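Local coordinates for protein prophage lambdalm01, antigen B (Listeria monocytogenes, PDB 4ACV) that probably serves as the tail terminator of a Listeria prophage, capping the tail tube once it has reached full length, as relatives in its family do, at residues E75-D78 against T79-M83. Numbering follows the deposited sequence.
Unlike the reference sequence in segment 75-78: Met-76 (reference Lys).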
loop_
_atom_site.group_PDB
_atom_site.type_symbol
_atom_site.label_atom_id
_atom_site.label_comp_id
_atom_site.label_asym_id
_atom_site.label_seq_id
_atom_site.Cartn_x
_atom_site.Cartn_y
_atom_site.Cartn_z
ATOM N N GLU B 75 -17.069 -26.041 -2.297
ATOM C CA GLU B 75 -16.773 -26.593 -3.617
ATOM C C GLU B 75 -17.972 -26.582 -4.563
ATOM O O GLU B 75 -17.804 -26.436 -5.772
ATOM C CB GLU B 75 -16.222 -28.018 -3.503
ATOM C CG GLU B 75 -14.720 -28.073 -3.284
ATOM C CD GLU B 75 -14.175 -29.492 -3.265
ATOM O OE1 GLU B 75 -14.930 -30.423 -2.904
ATOM O OE2 GLU B 75 -12.986 -29.675 -3.604
ATOM N N MET B 76 -19.174 -26.751 -4.025
ATOM C CA MET B 76 -20.359 -26.674 -4.863
ATOM C C MET B 76 -20.406 -25.281 -5.488
ATOM O O MET B 76 -20.465 -25.132 -6.709
ATOM C CB MET B 76 -21.628 -26.977 -4.056
ATOM C CG MET B 76 -22.951 -26.786 -4.818
ATOM S SD MET B 76 -24.313 -27.717 -4.082
ATOM C CE MET B 76 -25.765 -26.829 -4.617
ATOM N N ILE B 77 -20.340 -24.263 -4.641
ATOM C CA ILE B 77 -20.400 -22.895 -5.108
ATOM C C ILE B 77 -19.272 -22.637 -6.089
ATOM O O ILE B 77 -19.481 -22.114 -7.185
ATOM C CB ILE B 77 -20.308 -21.918 -3.929
ATOM C CG1 ILE B 77 -21.574 -22.023 -3.067
ATOM C CG2 ILE B 77 -20.076 -20.490 -4.439
ATOM C CD1 ILE B 77 -21.505 -21.297 -1.726
ATOM N N ASP B 78 -18.073 -23.025 -5.679
ATOM C CA ASP B 78 -16.868 -22.766 -6.442
ATOM C C ASP B 78 -16.964 -23.360 -7.847
ATOM O O ASP B 78 -16.572 -22.735 -8.832
ATOM C CB ASP B 78 -15.680 -23.374 -5.710
ATOM C CG ASP B 78 -14.359 -22.901 -6.254
ATOM O OD1 ASP B 78 -13.900 -21.832 -5.818
ATOM O OD2 ASP B 78 -13.770 -23.609 -7.100
ATOM N N THR B 79 -17.488 -24.575 -7.935
ATOM C CA THR B 79 -17.569 -25.278 -9.207
ATOM C C THR B 79 -18.645 -24.695 -10.125
ATOM O O THR B 79 -18.446 -24.591 -11.333
ATOM C CB THR B 79 -17.826 -26.778 -8.986
ATOM O OG1 THR B 79 -16.739 -27.339 -8.235
ATOM C CG2 THR B 79 -17.967 -27.504 -10.321
ATOM N N LEU B 80 -19.784 -24.319 -9.558
ATOM C CA LEU B 80 -20.834 -23.698 -10.350
ATOM C C LEU B 80 -20.357 -22.391 -10.988
ATOM O O LEU B 80 -20.557 -22.167 -12.180
ATOM C CB LEU B 80 -22.089 -23.469 -9.508
ATOM C CG LEU B 80 -22.809 -24.779 -9.164
ATOM C CD1 LEU B 80 -23.955 -24.567 -8.165
ATOM C CD2 LEU B 80 -23.295 -25.481 -10.434
ATOM N N ILE B 81 -19.712 -21.547 -10.194
ATOM C CA ILE B 81 -19.222 -20.268 -10.687
ATOM C C ILE B 81 -18.222 -20.459 -11.840
ATOM O O ILE B 81 -18.287 -19.755 -12.849
ATOM C CB ILE B 81 -18.602 -19.431 -9.548
ATOM C CG1 ILE B 81 -19.667 -19.048 -8.517
ATOM C CG2 ILE B 81 -17.962 -18.192 -10.093
ATOM C CD1 ILE B 81 -19.088 -18.455 -7.242
ATOM N N GLN B 82 -17.314 -21.424 -11.698
ATOM C CA GLN B 82 -16.365 -21.729 -12.770
ATOM C C GLN B 82 -17.008 -22.309 -14.031
ATOM O O GLN B 82 -16.421 -22.246 -15.105
ATOM C CB GLN B 82 -15.292 -22.692 -12.278
ATOM C CG GLN B 82 -14.349 -22.095 -11.276
ATOM C CD GLN B 82 -13.160 -22.975 -11.047
ATOM O OE1 GLN B 82 -12.245 -23.011 -11.868
ATOM N NE2 GLN B 82 -13.162 -23.707 -9.936
ATOM N N MET B 83 -18.192 -22.902 -13.889
ATOM C CA MET B 83 -18.937 -23.458 -15.018
ATOM C C MET B 83 -19.584 -22.341 -15.830
ATOM O O MET B 83 -20.079 -22.568 -16.922
ATOM C CB MET B 83 -20.015 -24.434 -14.527
ATOM C CG MET B 83 -19.554 -25.883 -14.378
ATOM S SD MET B 83 -20.862 -27.019 -13.798
ATOM C CE MET B 83 -22.261 -26.505 -14.793
HETATM O O HOH W 1 -14.265 -26.273 -7.451
#
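Thr-79 takes hold of Glu-75 twice, an instance of the way a helical threonine can share the carbonyl already claimed by its own backbone amide. Thr-79 N lies 2.9 Å from Glu-75 O and Thr-79 OG1 lies 2.8 Å from it, the two donors arriving from opposite faces of the carbonyl plane. With OG1 beside the backbone N and turned away from the carbonyl carbon (chi1 -61°), the hydroxyl swings back toward the preceding turn. Regular i-to-i+4 bonds continue the helix, Leu-80 N to Met-76 O and Ile-81 N to Ile-77 O being nearly straight.

In this tail-terminator family protein, helix 71-82 packs on the antiparallel sheet through Ile-77 and Ile-81. The two run side by side, CG2 of Ile-77 3.6 Å from CD1 of Ile-81, and both rest on Ile-62 of strand 55-66. On the side toward helix 6-19, Leu-80 leans on Met-16 and Leu-17; the exposed Met-76, a departure from the reference lysine, brings its CG to 4.1 Å from Leu-80 CD1.

A second polar set centres on Asp-78. One water donates to both Asp-78 OD2 (2.7 Å) and Thr-79 OG1 (2.8 Å), so the threonine hydroxyl is at once donor and acceptor. The same carboxylate oxygen receives a weak bond from Gln-82 NE2 at 2.9 Å, with the amide plane turned 78° from the carboxylate, and has another weak one with His-98 NE2. The stronger bond of Gln-82 NE2 goes to the backbone of a chain of another protein, and Glu-75 OE2 pairs in a salt bridge with a basic side chain of a chain of another protein; this flank of the helix thus faces outward to other chains of the assembly.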